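Local coordinates for BH2358 protein (Bacillus halodurans C-125, PDB 2RBD), which is of unknown function, but is possibly a spore coat protein and belongs to a family of the ferritin clan, at residues N30-G44 / P78-I92. Numbering follows the deposited sequence.
Sequences NGLINGYRSFINHTG and PPAPPDRPAARLDDI
N34 and R84 meet because their first torsions turn them onto one another: N34 holds CG opposite its backbone N (chi1 174°), while R84 swings CG beside its own N (chi1 -72°) and runs extended as far as NE. The arginine thus lies across the helix, crossing the N34 side chain at about a right angle. R84 NE donates to N34 OD1 at 3.0 Å, approaching from above the amide plane, and weaker bonds run from NE to the N34 backbone O and from NH2 to OD1. S38 CB covers one face of this guanidinium, and NH1 passes on to R97 O of the second subunit. P81 packs its CB on N34 CG at 3.6 Å.

Beside it, the D83 carboxylate, from the residue before R84, stacks on the R37 guanidinium, their planes 18° apart. OD1 sits 3.3 Å from R37 NE but well out of the guanidinium plane, a salt bridge of charge alone; I33 CG2 packs on the opposite face. N41 clamps the loop backbone with its amide, ND2 donating to P85 O (2.9 Å) and also bonding G95 O of the second subunit, OD1 accepting a weak bond from A87 N. Farther along, I92 CD1 stands over the face of the H42 ring, 4.0 Å from its centroid, while the ring's NE2 bonds to A96 O of the second subunit. Bridging waters between backbone carbonyls and N30, N34 and R37 fill out the seam. The proline-rich loop 78-92, linking helices 46-72 and 100-124, thus runs along helix 16-42 of a four-helix bundle, consistent with membership of the ferritin clan.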
loop_
_atom_site.group_PDB
_atom_site.type_symbol
_atom_site.label_atom_id
_atom_site.label_comp_id
_atom_site.label_asym_id
_atom_site.label_seq_id
_atom_site.Cartn_x
_atom_site.Cartn_y
_atom_site.Cartn_z
ATOM N N ASN A 30 14.814 9.297 10.369
ATOM C CA ASN A 30 16.186 9.783 10.439
ATOM C C ASN A 30 16.662 10.288 9.095
ATOM O O ASN A 30 17.341 11.309 8.983
ATOM C CB ASN A 30 17.105 8.644 10.909
ATOM C CG ASN A 30 16.954 8.302 12.373
ATOM O OD1 ASN A 30 16.491 9.103 13.189
ATOM N ND2 ASN A 30 17.440 7.109 12.723
ATOM N N GLY A 31 16.312 9.559 8.043
ATOM C CA GLY A 31 16.688 9.958 6.684
ATOM C C GLY A 31 15.990 11.216 6.227
ATOM O O GLY A 31 16.578 12.101 5.573
ATOM N N LEU A 32 14.726 11.304 6.557
ATOM C CA LEU A 32 13.944 12.504 6.179
ATOM C C LEU A 32 14.373 13.748 6.949
ATOM O O LEU A 32 14.475 14.807 6.375
ATOM C CB LEU A 32 12.443 12.260 6.320
ATOM C CG LEU A 32 11.799 11.234 5.373
ATOM C CD1 LEU A 32 10.303 11.147 5.717
ATOM C CD2 LEU A 32 11.983 11.649 3.890
ATOM N N ILE A 33 14.706 13.605 8.231
ATOM C CA ILE A 33 15.273 14.703 8.982
ATOM C C ILE A 33 16.535 15.239 8.278
ATOM O O ILE A 33 16.707 16.439 8.117
ATOM C CB ILE A 33 15.537 14.289 10.426
ATOM C CG1 ILE A 33 14.191 14.115 11.184
ATOM C CG2 ILE A 33 16.366 15.347 11.135
ATOM C CD1 ILE A 33 14.333 13.416 12.536
ATOM N N ASN A 34 17.414 14.330 7.871
ATOM C CA ASN A 34 18.640 14.728 7.201
ATOM C C ASN A 34 18.359 15.423 5.875
ATOM O O ASN A 34 18.902 16.482 5.602
ATOM C CB ASN A 34 19.516 13.490 7.006
ATOM C CG ASN A 34 20.760 13.784 6.181
ATOM O OD1 ASN A 34 21.513 14.644 6.527
ATOM N ND2 ASN A 34 20.951 13.072 5.100
ATOM N N GLY A 35 17.487 14.848 5.056
ATOM C CA GLY A 35 17.135 15.477 3.771
ATOM C C GLY A 35 16.460 16.820 3.918
ATOM O O GLY A 35 16.761 17.751 3.183
ATOM N N TYR A 36 15.560 16.921 4.882
ATOM C CA TYR A 36 14.852 18.161 5.106
ATOM C C TYR A 36 15.791 19.244 5.678
ATOM O O TYR A 36 15.630 20.401 5.379
ATOM C CB TYR A 36 13.655 17.966 6.037
ATOM C CG TYR A 36 12.506 17.191 5.458
ATOM C CD1 TYR A 36 12.624 16.440 4.299
ATOM C CD2 TYR A 36 11.325 17.111 6.154
ATOM C CE1 TYR A 36 11.532 15.696 3.802
ATOM C CE2 TYR A 36 10.243 16.375 5.663
ATOM C CZ TYR A 36 10.359 15.679 4.516
ATOM O OH TYR A 36 9.277 14.935 4.077
ATOM N N ARG A 37 16.748 18.861 6.517
ATOM C CA ARG A 37 17.764 19.817 6.956
ATOM C C ARG A 37 18.567 20.345 5.759
ATOM O O ARG A 37 18.928 21.529 5.696
ATOM C CB ARG A 37 18.635 19.159 8.004
ATOM C CG ARG A 37 17.954 19.104 9.363
ATOM C CD ARG A 37 18.792 18.294 10.331
ATOM N NE ARG A 37 18.371 18.521 11.712
ATOM C CZ ARG A 37 18.807 17.783 12.725
ATOM N NH1 ARG A 37 19.555 16.716 12.536
ATOM N NH2 ARG A 37 18.472 18.103 13.954
ATOM N N SER A 38 18.799 19.482 4.771
ATOM C CA SER A 38 19.436 19.972 3.539
ATOM C C SER A 38 18.471 20.890 2.793
ATOM O O SER A 38 18.837 22.002 2.422
ATOM C CB SER A 38 19.862 18.831 2.642
ATOM O OG SER A 38 20.538 19.342 1.509
ATOM N N PHE A 39 17.198 20.487 2.671
ATOM C CA PHE A 39 16.200 21.343 2.019
ATOM C C PHE A 39 16.070 22.728 2.652
ATOM O O PHE A 39 15.858 23.683 1.939
ATOM C CB PHE A 39 14.842 20.677 2.012
ATOM C CG PHE A 39 14.685 19.539 1.022
ATOM C CD1 PHE A 39 15.509 19.368 -0.084
ATOM C CD2 PHE A 39 13.625 18.680 1.181
ATOM C CE1 PHE A 39 15.289 18.313 -0.984
ATOM C CE2 PHE A 39 13.401 17.626 0.303
ATOM C CZ PHE A 39 14.248 17.446 -0.768
ATOM N N ILE A 40 16.220 22.850 3.965
ATOM C CA ILE A 40 16.197 24.176 4.595
ATOM C C ILE A 40 17.226 25.092 3.935
ATOM O O ILE A 40 16.952 26.244 3.660
ATOM C CB ILE A 40 16.449 24.080 6.141
ATOM C CG1 ILE A 40 15.121 23.834 6.862
ATOM C CG2 ILE A 40 17.118 25.344 6.714
ATOM C CD1 ILE A 40 15.295 23.030 8.125
ATOM N N ASN A 41 18.407 24.553 3.665
ATOM C CA ASN A 41 19.473 25.305 3.011
ATOM C C ASN A 41 19.217 25.640 1.541
ATOM O O ASN A 41 19.804 26.590 1.020
ATOM C CB ASN A 41 20.788 24.567 3.176
ATOM C CG ASN A 41 21.330 24.664 4.607
ATOM O OD1 ASN A 41 21.198 25.709 5.224
ATOM N ND2 ASN A 41 21.958 23.624 5.102
ATOM N N HIS A 42 18.367 24.872 0.868
ATOM C CA HIS A 42 18.018 25.067 -0.538
ATOM C C HIS A 42 16.802 25.947 -0.732
ATOM O O HIS A 42 16.512 26.313 -1.830
ATOM C CB HIS A 42 17.677 23.719 -1.215
ATOM C CG HIS A 42 18.856 22.854 -1.504
ATOM N ND1 HIS A 42 19.340 22.652 -2.766
ATOM C CD2 HIS A 42 19.641 22.119 -0.691
ATOM C CE1 HIS A 42 20.370 21.820 -2.727
ATOM N NE2 HIS A 42 20.577 21.477 -1.470
ATOM N N THR A 43 16.044 26.271 0.297
ATOM C CA THR A 43 14.748 26.927 0.176
ATOM C C THR A 43 14.884 28.459 0.239
ATOM O O THR A 43 15.603 28.958 1.108
ATOM C CB THR A 43 13.829 26.487 1.380
ATOM O OG1 THR A 43 13.631 25.052 1.365
ATOM C CG2 THR A 43 12.479 27.198 1.346
ATOM N N GLY A 44 14.126 29.152 -0.590
ATOM C CA GLY A 44 14.023 30.596 -0.501
ATOM C C GLY A 44 12.808 31.009 0.325
ATOM O O GLY A 44 12.896 31.860 1.236
ATOM N N PRO A 78 18.580 2.257 14.648
ATOM C CA PRO A 78 19.274 2.520 13.397
ATOM C C PRO A 78 20.146 3.777 13.511
ATOM O O PRO A 78 19.783 4.717 14.180
ATOM C CB PRO A 78 18.124 2.774 12.396
ATOM C CG PRO A 78 17.036 3.264 13.211
ATOM C CD PRO A 78 17.162 2.655 14.595
ATOM N N PRO A 79 21.277 3.809 12.847
ATOM C CA PRO A 79 22.129 4.990 12.898
ATOM C C PRO A 79 21.525 6.117 12.080
ATOM O O PRO A 79 21.109 5.883 10.957
ATOM C CB PRO A 79 23.428 4.503 12.284
ATOM C CG PRO A 79 22.995 3.388 11.384
ATOM C CD PRO A 79 21.857 2.714 12.061
ATOM N N ALA A 80 21.522 7.311 12.647
ATOM C CA ALA A 80 21.000 8.507 12.014
ATOM C C ALA A 80 22.095 9.395 11.438
ATOM O O ALA A 80 23.148 9.575 12.052
ATOM C CB ALA A 80 20.237 9.295 13.025
ATOM N N PRO A 81 21.868 9.969 10.251
ATOM C CA PRO A 81 22.808 11.002 9.797
ATOM C C PRO A 81 22.862 12.189 10.734
ATOM O O PRO A 81 21.888 12.485 11.418
ATOM C CB PRO A 81 22.229 11.431 8.465
ATOM C CG PRO A 81 21.427 10.298 8.024
ATOM C CD PRO A 81 20.838 9.680 9.256
ATOM N N PRO A 82 24.013 12.889 10.794
ATOM C CA PRO A 82 24.160 14.001 11.686
ATOM C C PRO A 82 23.452 15.255 11.213
ATOM O O PRO A 82 22.980 15.321 10.058
ATOM C CB PRO A 82 25.674 14.253 11.670
ATOM C CG PRO A 82 26.101 13.818 10.367
ATOM C CD PRO A 82 25.243 12.638 10.026
ATOM N N ASP A 83 23.407 16.243 12.094
ATOM C CA ASP A 83 22.903 17.557 11.772
ATOM C C ASP A 83 23.858 18.210 10.752
ATOM O O ASP A 83 24.942 17.659 10.455
ATOM C CB ASP A 83 22.755 18.359 13.070
ATOM C CG ASP A 83 21.892 19.592 12.929
ATOM O OD1 ASP A 83 21.372 19.902 11.834
ATOM O OD2 ASP A 83 21.725 20.295 13.935
ATOM N N ARG A 84 23.419 19.309 10.158
ATOM C CA ARG A 84 24.101 19.893 9.005
ATOM C C ARG A 84 24.457 21.335 9.285
ATOM O O ARG A 84 23.722 22.058 9.948
ATOM C CB ARG A 84 23.174 19.901 7.762
ATOM C CG ARG A 84 22.946 18.547 7.177
ATOM C CD ARG A 84 21.951 18.626 6.058
ATOM N NE ARG A 84 21.990 17.356 5.366
ATOM C CZ ARG A 84 22.719 17.129 4.299
ATOM N NH1 ARG A 84 23.391 18.141 3.752
ATOM N NH2 ARG A 84 22.743 15.935 3.770
ATOM N N PRO A 85 25.554 21.811 8.710
ATOM C CA PRO A 85 25.808 23.238 8.775
ATOM C C PRO A 85 24.864 24.084 7.935
ATOM O O PRO A 85 24.222 23.595 6.993
ATOM C CB PRO A 85 27.261 23.365 8.278
ATOM C CG PRO A 85 27.581 22.153 7.612
ATOM C CD PRO A 85 26.597 21.084 7.975
ATOM N N ALA A 86 24.770 25.370 8.258
ATOM C CA ALA A 86 24.057 26.303 7.438
ATOM C C ALA A 86 24.819 26.524 6.123
ATOM O O ALA A 86 26.037 26.354 6.063
ATOM C CB ALA A 86 23.921 27.652 8.166
ATOM N N ALA A 87 24.087 26.894 5.089
ATOM C CA ALA A 87 24.680 27.223 3.803
ATOM C C ALA A 87 23.954 28.415 3.255
ATOM O O ALA A 87 22.759 28.605 3.528
ATOM C CB ALA A 87 24.533 26.071 2.838
ATOM N N ARG A 88 24.649 29.221 2.465
ATOM C CA ARG A 88 24.013 30.308 1.736
ATOM C C ARG A 88 23.411 29.816 0.446
ATOM O O ARG A 88 24.063 29.138 -0.363
ATOM C CB ARG A 88 25.009 31.452 1.417
ATOM C CG ARG A 88 25.944 31.896 2.580
ATOM N N LEU A 89 22.166 30.174 0.246
ATOM C CA LEU A 89 21.402 29.798 -0.909
ATOM C C LEU A 89 22.105 30.125 -2.217
ATOM O O LEU A 89 22.151 29.294 -3.129
ATOM C CB LEU A 89 20.067 30.545 -0.867
ATOM C CG LEU A 89 19.007 30.036 -1.800
ATOM C CD1 LEU A 89 18.740 28.591 -1.430
ATOM C CD2 LEU A 89 17.742 30.875 -1.682
ATOM N N ASP A 90 22.670 31.333 -2.303
ATOM C CA ASP A 90 23.356 31.782 -3.524
ATOM C C ASP A 90 24.656 31.102 -3.785
ATOM O O ASP A 90 25.213 31.280 -4.849
ATOM C CB ASP A 90 23.650 33.279 -3.482
ATOM C CG ASP A 90 22.396 34.115 -3.451
ATOM O OD1 ASP A 90 21.288 33.563 -3.717
ATOM O OD2 ASP A 90 22.526 35.328 -3.136
ATOM N N ASP A 91 25.183 30.348 -2.836
ATOM C CA ASP A 91 26.392 29.592 -3.063
ATOM C C ASP A 91 26.136 28.206 -3.624
ATOM O O ASP A 91 27.076 27.480 -3.909
ATOM C CB ASP A 91 27.142 29.418 -1.771
ATOM C CG ASP A 91 27.780 30.701 -1.276
ATOM O OD1 ASP A 91 27.923 31.655 -2.078
ATOM O OD2 ASP A 91 28.149 30.726 -0.085
ATOM N N ILE A 92 24.884 27.815 -3.762
ATOM C CA ILE A 92 24.590 26.461 -4.257
ATOM C C ILE A 92 24.613 26.521 -5.779
ATOM O O ILE A 92 23.837 27.282 -6.375
ATOM C CB ILE A 92 23.222 25.908 -3.785
ATOM C CG1 ILE A 92 23.101 25.971 -2.245
ATOM C CG2 ILE A 92 23.032 24.477 -4.291
ATOM C CD1 ILE A 92 21.663 25.727 -1.683
HETATM O O HOH W 1 19.029 12.496 10.935
HETATM O O HOH W 2 18.556 5.612 10.318
HETATM O O HOH W 3 17.826 5.910 15.674
HETATM O O HOH W 4 23.873 14.739 7.622
HETATM O O HOH W 5 20.117 15.005 10.288
HETATM O O HOH W 6 20.176 28.832 2.502
#